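Local structure of type II restriction enzyme MunI (Mycoplasma, 1D02) at residues V41-K45 against P46-K50; P160-V163 against R164-T167. The protein cuts double-stranded DNA as a homodimer, recognising the sequence 5'-CAATTG-3' and cleaving after the first C. The protein carries 1 engineered substitution. All blocks are in the same frame, centred on the assembly; numbering follows the deposited sequence.

Interaction 1 of 2, residues V41-K45 against P46-K50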
loop_
_atom_site.group_PDB
_atom_site.type_symbol
_atom_site.label_atom_id
_atom_site.label_comp_id
_atom_site.label_asym_id
_atom_site.label_seq_id
_atom_site.Cartn_x
_atom_site.Cartn_y
_atom_site.Cartn_z
ATOM N N VAL D 41 8.651 -18.996 -17.677
ATOM C CA VAL D 41 9.919 -18.295 -17.648
ATOM C C VAL D 41 9.836 -17.257 -16.539
ATOM O O VAL D 41 8.777 -16.697 -16.278
ATOM C CB VAL D 41 10.225 -17.584 -18.975
ATOM C CG1 VAL D 41 10.259 -18.593 -20.110
ATOM C CG2 VAL D 41 9.187 -16.522 -19.239
ATOM N N LEU D 42 10.954 -17.038 -15.866
ATOM C CA LEU D 42 11.010 -16.061 -14.788
ATOM C C LEU D 42 11.750 -14.845 -15.336
ATOM O O LEU D 42 12.795 -14.990 -15.981
ATOM C CB LEU D 42 11.810 -16.593 -13.594
ATOM C CG LEU D 42 11.945 -15.609 -12.423
ATOM C CD1 LEU D 42 10.684 -15.552 -11.577
ATOM C CD2 LEU D 42 13.152 -16.021 -11.601
ATOM N N TYR D 43 11.222 -13.653 -15.075
ATOM C CA TYR D 43 11.887 -12.422 -15.512
ATOM C C TYR D 43 12.349 -11.719 -14.239
ATOM O O TYR D 43 11.607 -11.667 -13.266
ATOM C CB TYR D 43 10.912 -11.479 -16.228
ATOM C CG TYR D 43 10.299 -12.033 -17.498
ATOM C CD1 TYR D 43 8.913 -11.999 -17.702
ATOM C CD2 TYR D 43 11.101 -12.566 -18.504
ATOM C CE1 TYR D 43 8.345 -12.478 -18.894
ATOM C CE2 TYR D 43 10.541 -13.048 -19.694
ATOM C CZ TYR D 43 9.168 -12.995 -19.879
ATOM O OH TYR D 43 8.626 -13.446 -21.067
ATOM N N GLU D 44 13.577 -11.215 -14.253
ATOM C CA GLU D 44 14.131 -10.439 -13.143
ATOM C C GLU D 44 13.886 -8.993 -13.629
ATOM O O GLU D 44 14.150 -8.651 -14.770
ATOM C CB GLU D 44 15.626 -10.805 -12.985
ATOM C CG GLU D 44 15.788 -12.304 -12.637
ATOM C CD GLU D 44 17.174 -12.925 -12.899
ATOM O OE1 GLU D 44 18.200 -12.211 -12.802
ATOM O OE2 GLU D 44 17.225 -14.157 -13.174
ATOM N N LYS D 45 13.301 -8.139 -12.807
ATOM C CA LYS D 45 13.018 -6.767 -13.267
ATOM C C LYS D 45 12.334 -6.604 -14.674
ATOM O O LYS D 45 12.840 -5.918 -15.574
ATOM C CB LYS D 45 14.309 -5.916 -13.199
ATOM C CG LYS D 45 14.106 -4.406 -13.292
ATOM C CD LYS D 45 15.431 -3.662 -13.126
ATOM C CE LYS D 45 15.254 -2.151 -13.203
ATOM N NZ LYS D 45 16.569 -1.452 -13.163
ATOM N N PRO D 46 11.172 -7.245 -14.870
ATOM C CA PRO D 46 10.375 -7.191 -16.114
ATOM C C PRO D 46 10.079 -5.726 -16.451
ATOM O O PRO D 46 9.960 -4.901 -15.546
ATOM C CB PRO D 46 9.102 -7.946 -15.736
ATOM C CG PRO D 46 9.037 -7.759 -14.220
ATOM C CD PRO D 46 10.451 -7.983 -13.824
ATOM N N LYS D 47 9.938 -5.410 -17.739
ATOM C CA LYS D 47 9.696 -4.041 -18.184
ATOM C C LYS D 47 8.277 -3.742 -18.656
ATOM O O LYS D 47 8.022 -2.670 -19.199
ATOM C CB LYS D 47 10.691 -3.705 -19.302
ATOM C CG LYS D 47 12.136 -3.890 -18.842
ATOM C CD LYS D 47 13.138 -3.243 -19.790
ATOM C CE LYS D 47 13.293 -3.977 -21.099
ATOM N NZ LYS D 47 14.446 -3.378 -21.873
ATOM N N HIS D 48 7.349 -4.673 -18.427
ATOM C CA HIS D 48 5.972 -4.493 -18.895
ATOM C C HIS D 48 5.223 -3.296 -18.372
ATOM O O HIS D 48 4.285 -2.836 -19.012
ATOM C CB HIS D 48 5.124 -5.732 -18.573
ATOM C CG HIS D 48 5.769 -7.020 -18.973
ATOM N ND1 HIS D 48 6.869 -7.528 -18.321
ATOM C CD2 HIS D 48 5.499 -7.880 -19.986
ATOM C CE1 HIS D 48 7.254 -8.646 -18.913
ATOM N NE2 HIS D 48 6.439 -8.881 -19.927
ATOM N N LEU D 49 5.630 -2.795 -17.215
ATOM C CA LEU D 49 4.961 -1.677 -16.556
ATOM C C LEU D 49 5.829 -0.414 -16.522
ATOM O O LEU D 49 5.640 0.456 -15.668
ATOM C CB LEU D 49 4.596 -2.119 -15.126
ATOM C CG LEU D 49 3.568 -3.263 -15.052
ATOM C CD1 LEU D 49 3.938 -4.243 -13.946
ATOM C CD2 LEU D 49 2.168 -2.681 -14.802
ATOM N N LYS D 50 6.763 -0.319 -17.463
ATOM C CA LYS D 50 7.671 0.814 -17.553
ATOM C C LYS D 50 6.981 2.133 -17.937
ATOM O O LYS D 50 7.469 3.208 -17.595
ATOM C CB LYS D 50 8.752 0.491 -18.608
ATOM C CG LYS D 50 9.871 1.520 -18.814
ATOM C CD LYS D 50 10.532 1.318 -20.200
ATOM C CE LYS D 50 11.991 0.838 -20.148
ATOM N NZ LYS D 50 12.930 1.813 -19.495
#
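With CG anti to the carbonyl carbon in both Y43 (chi1 -62°) and H48 (chi1 -49°), the phenol and the imidazole are brought together across the bend that joins them. The two side chains cross at about a right angle. CE1 of H48 is the atom that touches, coming obliquely to the tyrosine ring 3.9 Å from CD1 of Y43 and almost as near its CE1. The ring planes are 39° apart with centroids 5.7 Å apart, an oblique aromatic pair. P46 touches both residues: its CB lies 4.0 Å from CB of Y43 and in plane at the edge of the H48 ring. No hydrogen bond passes between V41-K45 and P46-K50; the polar end of Y43 is taken by E87, to which its OH is hydrogen-bonded, while H48 makes an edge-to-face ring contact with F96. K45, with positive phi and psi, turns the backbone away from its strand direction; its extended side chain runs outward, though its CB touches P46. Beyond it, a type I beta turn from K47 to K50 is closed by N of K50 bonding to O of K47 at 3.2 Å. This is the end of strand 40-44, an outermost strand of the mixed sheet within this chain of a PDDEXK-clan nuclease, where the chain turns into a loop.

Interaction 2 of 2, residues P160-V163 against R164-T167. With nucleotides of chain B.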
loop_
_atom_site.group_PDB
_atom_site.type_symbol
_atom_site.label_atom_id
_atom_site.label_comp_id
_atom_site.label_asym_id
_atom_site.label_seq_id
_atom_site.Cartn_x
_atom_site.Cartn_y
_atom_site.Cartn_z
ATOM N N PRO D 160 5.887 -12.255 15.380
ATOM C CA PRO D 160 4.494 -12.472 15.763
ATOM C C PRO D 160 3.499 -11.365 15.442
ATOM O O PRO D 160 2.323 -11.634 15.158
ATOM C CB PRO D 160 4.603 -12.776 17.259
ATOM C CG PRO D 160 5.733 -11.942 17.667
ATOM C CD PRO D 160 6.750 -12.204 16.571
ATOM N N LYS D 161 3.963 -10.119 15.477
ATOM C CA LYS D 161 3.080 -9.003 15.152
ATOM C C LYS D 161 2.996 -8.816 13.622
ATOM O O LYS D 161 1.899 -8.699 13.055
ATOM C CB LYS D 161 3.589 -7.719 15.821
ATOM C CG LYS D 161 2.773 -6.495 15.449
ATOM C CD LYS D 161 3.465 -5.183 15.866
ATOM C CE LYS D 161 3.591 -5.088 17.364
ATOM N NZ LYS D 161 3.912 -3.687 17.756
ATOM N N ARG D 162 4.145 -8.802 12.945
ATOM C CA ARG D 162 4.152 -8.629 11.491
ATOM C C ARG D 162 3.422 -9.736 10.746
ATOM O O ARG D 162 2.739 -9.458 9.765
ATOM C CB ARG D 162 5.594 -8.540 10.976
ATOM C CG ARG D 162 6.344 -7.311 11.500
ATOM C CD ARG D 162 6.120 -6.045 10.643
ATOM N NE ARG D 162 6.424 -4.890 11.464
ATOM C CZ ARG D 162 5.511 -4.183 12.116
ATOM N NH1 ARG D 162 4.219 -4.490 11.997
ATOM N NH2 ARG D 162 5.890 -3.279 13.008
ATOM N N VAL D 163 3.565 -10.989 11.179
ATOM C CA VAL D 163 2.879 -12.067 10.464
ATOM C C VAL D 163 1.368 -11.900 10.590
ATOM O O VAL D 163 0.630 -12.076 9.632
ATOM C CB VAL D 163 3.362 -13.435 10.984
ATOM C CG1 VAL D 163 2.489 -14.571 10.463
ATOM C CG2 VAL D 163 4.818 -13.636 10.510
ATOM N N ARG D 164 0.917 -11.520 11.780
ATOM C CA ARG D 164 -0.505 -11.303 12.000
ATOM C C ARG D 164 -1.006 -10.053 11.260
ATOM O O ARG D 164 -2.127 -10.033 10.737
ATOM C CB ARG D 164 -0.747 -11.200 13.504
ATOM C CG ARG D 164 -0.536 -12.560 14.212
ATOM C CD ARG D 164 -0.991 -12.507 15.685
ATOM N NE ARG D 164 -0.998 -13.841 16.305
ATOM C CZ ARG D 164 0.087 -14.488 16.733
ATOM N NH1 ARG D 164 1.293 -13.936 16.624
ATOM N NH2 ARG D 164 -0.031 -15.714 17.265
ATOM N N GLU D 165 -0.172 -9.023 11.218
ATOM C CA GLU D 165 -0.514 -7.782 10.516
ATOM C C GLU D 165 -0.744 -8.050 9.020
ATOM O O GLU D 165 -1.783 -7.682 8.447
ATOM C CB GLU D 165 0.640 -6.776 10.670
ATOM C CG GLU D 165 0.583 -5.572 9.713
ATOM C CD GLU D 165 1.892 -4.790 9.737
ATOM O OE1 GLU D 165 2.971 -5.425 9.620
ATOM O OE2 GLU D 165 1.832 -3.549 9.866
ATOM N N ILE D 166 0.225 -8.701 8.390
ATOM C CA ILE D 166 0.118 -8.972 6.958
ATOM C C ILE D 166 -1.053 -9.924 6.689
ATOM O O ILE D 166 -1.775 -9.756 5.703
ATOM C CB ILE D 166 1.464 -9.530 6.401
ATOM C CG1 ILE D 166 2.530 -8.416 6.417
ATOM C CG2 ILE D 166 1.291 -10.017 4.961
ATOM C CD1 ILE D 166 3.966 -8.938 6.538
ATOM N N THR D 167 -1.252 -10.908 7.566
ATOM C CA THR D 167 -2.368 -11.854 7.393
ATOM C C THR D 167 -3.660 -11.050 7.368
ATOM O O THR D 167 -4.546 -11.280 6.528
ATOM C CB THR D 167 -2.443 -12.846 8.558
ATOM O OG1 THR D 167 -1.284 -13.688 8.545
ATOM C CG2 THR D 167 -3.704 -13.708 8.438
ATOM P P DC B 2 0.844 -1.168 18.207
ATOM O OP1 DC B 2 -0.632 -1.181 18.077
ATOM O OP2 DC B 2 1.616 -2.413 17.964
ATOM O "O5'" DC B 2 1.385 -0.037 17.246
ATOM C "C5'" DC B 2 0.929 1.278 17.448
ATOM C "C4'" DC B 2 1.636 2.218 16.517
ATOM O "O4'" DC B 2 2.967 2.455 17.024
ATOM C "C3'" DC B 2 1.790 1.773 15.055
ATOM O "O3'" DC B 2 1.054 2.728 14.290
ATOM C "C2'" DC B 2 3.303 1.790 14.826
ATOM C "C1'" DC B 2 3.812 2.709 15.936
ATOM N N1 DC B 2 5.187 2.519 16.413
ATOM C C2 DC B 2 6.028 3.634 16.463
ATOM O O2 DC B 2 5.569 4.741 16.104
ATOM N N3 DC B 2 7.300 3.490 16.904
ATOM C C4 DC B 2 7.721 2.291 17.315
ATOM N N4 DC B 2 8.963 2.184 17.768
ATOM C C5 DC B 2 6.875 1.140 17.287
ATOM C C6 DC B 2 5.633 1.297 16.825
#
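A lysine-to-phosphate contact with the DNA and an i to i+3 salt bridge mark this part of helix 160-170, from which K161 and the pair R162 and E165 project. K161 runs out with CG anti to the backbone N (chi1 176°), bends at chi3, and sets NZ 2.6 Å from OP2 of DC2 of chain B in a hydrogen bond; W78 of the second subunit adds a cation-pi contact. R162 and E165 lie side by side. R162 NH1 reaches E165 OE1 at 2.8 Å from above the carboxylate plane, and the guanidinium is turned 37° against the carboxylate. H119 also bonds to this oxygen, while G114 O takes NH2 of R162, so each charged group has a second partner. R164 stretches back along the helix, its NH1 2.9 Å from P160 O, with that oxygen close to the guanidinium plane. V163 O accepts two bonds from T167, one from N at 3.0 Å and one from OG1 at 2.7 Å, which approach from opposite faces of the carbonyl plane; OG1 is also hydrogen-bonded to Y177 OH. D159 OD1 accepts from N of K161 and N of R162. The helix is the crossover of a beta-alpha-beta unit between strands 148-153 and 177-180; I166 packs on Y177 and M179 of the latter, while P160, R164, E165 and T167 meet the second subunit.

Both contacts are local, and they follow one another along the chain without nesting or crossing. Interaction 1 comes first, closing a tight bend where strand 40-44 leaves the sheet for the loop that leads to helix 60-63. The chain then builds strands 84-88, 93-101 and 148-153 before interaction 2 ties successive turns of helix 160-170, ahead of strand 177-180. Interaction 1 is thus at strand 40-44, one outermost strand of the sheet within this chain; interaction 2 is in the helix that leads to the other, 177-180. Their centres are 29 Å apart, on opposite sides of the chain's centre. In this assembly, only interaction 2 meets the second subunit.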